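PDB 5G2F: type-iv like pilin ttha1222 from Thermus thermophilus, which is of unknown function but, as a type IV-like competence pilin, probably takes part in DNA uptake during natural transformation. Local coordinates for residues A57-I62 with Y76-G81; K45-C50 with A64-A69. One frame throughout, in Å; residues are numbered along the deposited sequence.

Contact 1. Residues A57-I62 with Y76-G81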
loop_
_atom_site.group_PDB
_atom_site.type_symbol
_atom_site.label_atom_id
_atom_site.label_comp_id
_atom_site.label_asym_id
_atom_site.label_seq_id
_atom_site.Cartn_x
_atom_site.Cartn_y
_atom_site.Cartn_z
ATOM N N ALA A 57 3.561 -1.532 17.085
ATOM C CA ALA A 57 2.811 -2.643 16.446
ATOM C C ALA A 57 1.307 -2.553 16.623
ATOM O O ALA A 57 0.565 -3.227 15.941
ATOM C CB ALA A 57 3.313 -3.970 17.006
ATOM N N LEU A 58 0.849 -1.766 17.607
ATOM C CA LEU A 58 -0.574 -1.676 17.860
ATOM C C LEU A 58 -1.232 -0.396 17.316
ATOM O O LEU A 58 -2.370 -0.458 16.902
ATOM C CB LEU A 58 -0.880 -1.709 19.355
ATOM C CG LEU A 58 -0.558 -2.974 20.158
ATOM C CD1 LEU A 58 -0.937 -2.726 21.620
ATOM C CD2 LEU A 58 -1.287 -4.148 19.576
ATOM N N ASP A 59 -0.537 0.724 17.360
ATOM C CA ASP A 59 -1.161 2.038 17.225
ATOM C C ASP A 59 -0.794 2.671 15.885
ATOM O O ASP A 59 0.340 2.675 15.485
ATOM C CB ASP A 59 -0.716 3.030 18.350
ATOM C CG ASP A 59 -1.009 2.545 19.755
ATOM O OD1 ASP A 59 -2.043 1.844 19.986
ATOM O OD2 ASP A 59 -0.179 2.917 20.624
ATOM N N TYR A 60 -1.788 3.258 15.239
ATOM C CA TYR A 60 -1.573 3.938 13.975
ATOM C C TYR A 60 -2.269 5.290 13.964
ATOM O O TYR A 60 -3.193 5.553 14.762
ATOM C CB TYR A 60 -2.085 3.090 12.772
ATOM C CG TYR A 60 -3.507 2.665 12.856
ATOM C CD1 TYR A 60 -4.542 3.488 12.409
ATOM C CD2 TYR A 60 -3.859 1.475 13.450
ATOM C CE1 TYR A 60 -5.862 3.103 12.524
ATOM C CE2 TYR A 60 -5.183 1.077 13.537
ATOM C CZ TYR A 60 -6.173 1.882 13.069
ATOM O OH TYR A 60 -7.502 1.543 13.245
ATOM N N VAL A 61 -1.851 6.110 12.988
ATOM C CA VAL A 61 -2.448 7.376 12.724
ATOM C C VAL A 61 -2.705 7.457 11.235
ATOM O O VAL A 61 -1.788 7.201 10.433
ATOM C CB VAL A 61 -1.513 8.541 13.122
ATOM C CG1 VAL A 61 -2.217 9.875 12.935
ATOM C CG2 VAL A 61 -1.103 8.412 14.576
ATOM N N ILE A 62 -3.937 7.782 10.879
ATOM C CA ILE A 62 -4.283 8.014 9.480
ATOM C C ILE A 62 -4.380 9.509 9.252
ATOM O O ILE A 62 -5.088 10.202 9.997
ATOM C CB ILE A 62 -5.661 7.387 9.129
ATOM C CG1 ILE A 62 -5.653 5.883 9.432
ATOM C CG2 ILE A 62 -6.023 7.663 7.691
ATOM C CD1 ILE A 62 -7.039 5.280 9.564
ATOM N N TYR A 76 -7.059 10.573 12.160
ATOM C CA TYR A 76 -7.587 9.546 13.054
ATOM C C TYR A 76 -6.444 8.927 13.812
ATOM O O TYR A 76 -5.449 8.536 13.206
ATOM C CB TYR A 76 -8.339 8.450 12.296
ATOM C CG TYR A 76 -8.880 7.388 13.188
ATOM C CD1 TYR A 76 -10.048 7.562 13.910
ATOM C CD2 TYR A 76 -8.173 6.236 13.403
ATOM C CE1 TYR A 76 -10.499 6.601 14.801
ATOM C CE2 TYR A 76 -8.650 5.239 14.219
ATOM C CZ TYR A 76 -9.814 5.417 14.920
ATOM O OH TYR A 76 -10.218 4.446 15.789
ATOM N N LYS A 77 -6.581 8.812 15.128
ATOM C CA LYS A 77 -5.577 8.154 15.986
ATOM C C LYS A 77 -6.224 6.935 16.619
ATOM O O LYS A 77 -7.203 7.066 17.404
ATOM C CB LYS A 77 -5.085 9.144 17.092
ATOM C CG LYS A 77 -4.273 10.297 16.484
ATOM C CD LYS A 77 -3.883 11.380 17.493
ATOM C CE LYS A 77 -3.255 12.535 16.743
ATOM N NZ LYS A 77 -2.890 13.676 17.629
ATOM N N SER A 78 -5.693 5.759 16.332
ATOM C CA SER A 78 -6.272 4.545 16.895
ATOM C C SER A 78 -6.115 4.452 18.406
ATOM O O SER A 78 -6.976 3.840 19.070
ATOM C CB SER A 78 -5.687 3.274 16.268
ATOM O OG SER A 78 -4.319 3.090 16.653
ATOM N N SER A 79 -5.082 5.098 18.956
ATOM C CA SER A 79 -4.818 4.958 20.372
ATOM C C SER A 79 -5.927 5.575 21.222
ATOM O O SER A 79 -6.244 5.017 22.280
ATOM C CB SER A 79 -3.474 5.564 20.813
ATOM O OG SER A 79 -3.361 6.943 20.422
ATOM N N ASP A 80 -6.461 6.692 20.782
ATOM C CA ASP A 80 -7.513 7.413 21.526
ATOM C C ASP A 80 -8.858 7.460 20.822
ATOM O O ASP A 80 -9.843 8.013 21.360
ATOM C CB ASP A 80 -7.025 8.782 22.018
ATOM C CG ASP A 80 -6.776 9.782 20.916
ATOM O OD1 ASP A 80 -7.118 9.504 19.756
ATOM O OD2 ASP A 80 -6.279 10.900 21.266
ATOM N N GLY A 81 -8.902 6.890 19.627
ATOM C CA GLY A 81 -10.116 6.842 18.820
ATOM C C GLY A 81 -10.647 8.177 18.381
ATOM O O GLY A 81 -11.851 8.320 18.081
HETATM O O HOH W 1 -4.364 1.546 18.832
HETATM O O HOH W 2 -2.658 5.991 17.577
#
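Backbone pairing of I62 with Y76 holds one end of this contact, and at the other the hydroxyl of S78 takes the place of a backbone acceptor. I62 and Y76 form an antiparallel hydrogen-bonded pair: I62 N lies 2.9 Å from Y76 O, and Y76 N donates to I62 O in return. S78 N then reaches Y60 O, but Y60 N finds a side-chain acceptor, S78 OG, at 2.9 Å and almost straight (170°). That hydroxyl sits between the backbone N and the carbonyl carbon of its own residue (chi1 69°), where it meets the amide of Y60.

Water extends the polar network. One molecule links S78 OG with D59 OD1, lying 2.6 Å from the carboxylate oxygen, while a second bridges Y60 O and S79 N. The other carboxylate oxygen, D59 OD2, is hydrogen-bonded to N56.

The apolar contacts centre on Y60. S78 CB stands 3.5 Å from the centroid of its ring, over the middle of one face, a CH-pi contact. Y60 CE1 comes to the edge of the Y76 ring, 3.9 Å from CE2. On the opposite sheet face V61 CG1 meets K77 CG at 4.1 Å, the two side chains side by side. Both tyrosines also touch helix 3-19, where Y60 OH is hydrogen-bonded to E19. This is the open end of an antiparallel beta hairpin, where the third strand passes into the turn before strand 82-83, in the globular part of a pilin, whose sheet packs on helix 3-19.

Contact 2. Residues K45-C50 with A64-A69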
loop_
_atom_site.group_PDB
_atom_site.type_symbol
_atom_site.label_atom_id
_atom_site.label_comp_id
_atom_site.label_asym_id
_atom_site.label_seq_id
_atom_site.Cartn_x
_atom_site.Cartn_y
_atom_site.Cartn_z
ATOM N N LYS A 45 -13.496 11.452 -4.113
ATOM C CA LYS A 45 -12.459 12.183 -4.843
ATOM C C LYS A 45 -11.930 13.352 -4.018
ATOM O O LYS A 45 -10.817 13.803 -4.237
ATOM C CB LYS A 45 -12.937 12.608 -6.243
ATOM C CG LYS A 45 -14.123 13.539 -6.252
ATOM C CD LYS A 45 -14.528 13.919 -7.684
ATOM C CE LYS A 45 -15.946 14.469 -7.714
ATOM N NZ LYS A 45 -16.122 15.530 -6.681
ATOM N N THR A 46 -12.684 13.794 -3.014
ATOM C CA THR A 46 -12.171 14.800 -2.075
ATOM C C THR A 46 -10.866 14.360 -1.382
ATOM O O THR A 46 -10.032 15.201 -1.028
ATOM C CB THR A 46 -13.230 15.243 -1.018
ATOM O OG1 THR A 46 -12.718 16.338 -0.244
ATOM C CG2 THR A 46 -13.602 14.120 -0.056
ATOM N N VAL A 47 -10.688 13.058 -1.180
ATOM C CA VAL A 47 -9.471 12.567 -0.539
ATOM C C VAL A 47 -8.331 12.517 -1.552
ATOM O O VAL A 47 -8.306 11.661 -2.434
ATOM C CB VAL A 47 -9.658 11.188 0.087
ATOM C CG1 VAL A 47 -8.380 10.758 0.786
ATOM C CG2 VAL A 47 -10.824 11.211 1.079
ATOM N N THR A 48 -7.389 13.451 -1.430
ATOM C CA THR A 48 -6.299 13.550 -2.381
ATOM C C THR A 48 -4.999 12.980 -1.879
ATOM O O THR A 48 -4.108 12.695 -2.671
ATOM C CB THR A 48 -6.063 15.022 -2.802
ATOM O OG1 THR A 48 -5.747 15.821 -1.656
ATOM C CG2 THR A 48 -7.295 15.584 -3.457
ATOM N N ALA A 49 -4.878 12.793 -0.560
ATOM C CA ALA A 49 -3.698 12.175 0.015
ATOM C C ALA A 49 -4.173 11.397 1.260
ATOM O O ALA A 49 -5.162 11.788 1.886
ATOM C CB ALA A 49 -2.655 13.204 0.405
ATOM N N CYS A 50 -3.541 10.264 1.520
ATOM C CA CYS A 50 -3.924 9.408 2.624
ATOM C C CYS A 50 -2.754 8.535 3.046
ATOM O O CYS A 50 -2.300 7.687 2.283
ATOM C CB CYS A 50 -5.141 8.565 2.244
ATOM S SG CYS A 50 -6.072 7.812 3.620
ATOM N N ALA A 64 -5.403 12.217 6.246
ATOM C CA ALA A 64 -5.960 12.389 4.920
ATOM C C ALA A 64 -6.105 13.871 4.600
ATOM O O ALA A 64 -6.531 14.643 5.454
ATOM C CB ALA A 64 -7.292 11.681 4.827
ATOM N N SER A 65 -5.726 14.252 3.381
ATOM C CA SER A 65 -5.909 15.599 2.896
ATOM C C SER A 65 -7.116 15.622 2.043
ATOM O O SER A 65 -7.298 14.709 1.213
ATOM C CB SER A 65 -4.725 16.065 2.068
ATOM O OG SER A 65 -3.547 15.945 2.816
ATOM N N LEU A 66 -7.934 16.661 2.239
ATOM C CA LEU A 66 -9.170 16.809 1.518
ATOM C C LEU A 66 -9.130 18.079 0.684
ATOM O O LEU A 66 -8.627 19.127 1.112
ATOM C CB LEU A 66 -10.354 16.910 2.480
ATOM C CG LEU A 66 -10.444 15.869 3.589
ATOM C CD1 LEU A 66 -11.687 16.094 4.435
ATOM C CD2 LEU A 66 -10.437 14.468 2.985
ATOM N N ASP A 67 -9.660 18.021 -0.515
ATOM C CA ASP A 67 -9.902 19.314 -1.169
ATOM C C ASP A 67 -11.385 19.632 -1.331
ATOM O O ASP A 67 -12.227 18.747 -1.459
ATOM C CB ASP A 67 -9.133 19.499 -2.480
ATOM C CG ASP A 67 -9.608 18.608 -3.555
ATOM O OD1 ASP A 67 -10.345 17.652 -3.247
ATOM O OD2 ASP A 67 -9.258 18.890 -4.723
ATOM N N GLY A 68 -11.683 20.925 -1.323
ATOM C CA GLY A 68 -13.046 21.401 -1.466
ATOM C C GLY A 68 -13.907 21.027 -0.271
ATOM O O GLY A 68 -15.135 20.904 -0.373
ATOM N N ALA A 69 -13.264 20.896 0.879
ATOM C CA ALA A 69 -13.943 20.476 2.092
ATOM C C ALA A 69 -13.868 21.556 3.168
ATOM O O ALA A 69 -12.999 22.430 3.128
ATOM C CB ALA A 69 -13.327 19.183 2.614
#
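A classic beta bulge interrupts the pairing of strands 47-54 and 60-66: T48 and A49 together face the single residue S65. T48 N donates to S65 O at 2.9 Å, and S65 N donates to A49 O, approaching from above the carbonyl plane, 41° out of it. A49 and S65 share a sheet face, A49 CB lying 3.8 Å from S65 OG.

To one side of the bulge V47 pairs with L66, and to the other C50 pairs with A64, both as non-hydrogen-bonded pairs. Their side chains share the other sheet face, turned to helix 3-19, which A64 and L66 touch. V47 CG2 meets L66 CD2 at 3.8 Å, the two side chains crossing obliquely. C50 SG lies 4.2 Å from A64 CB and is tied by a disulfide to C36, so this edge strand of the pilin's antiparallel sheet is linked covalently to the loop before it.

Where strand 47-54 begins and strand 60-66 ends, T46 grips D67 twice. T46 O accepts from D67 N on a lone pair in the carbonyl plane, while T46 OG1, anti to its backbone N (chi1 -173°), donates to D67 O at 2.7 Å. The same T46 O receives a CA-H...O contact from L66 CA at 3.1 Å. Nearby, the side chains of T48 and D67 cross at about a right angle, with T48 CG2 3.7 Å from D67 OD1.

How the contacts relate
From the N terminus the chain runs through helix 3-19 and a long loop before reaching 45-50, the first segment of contact 2. It then follows strand 47-54, turns, and enters 57-62, the first segment of contact 1. Strand 60-66 leads on to 64-69, where contact 2 closes its loop; contact 1 closes later, at 76-81, so the two cross. Strand 60-66 serves both, pairing with strand 47-54 in one and strand 73-77 in the other. The centres lie about 20 Å apart, yet I62 CG2 touches C50 SG at 4.1 Å. Two successive hairpins thus share a middle strand, a simple example of how an antiparallel meander is assembled.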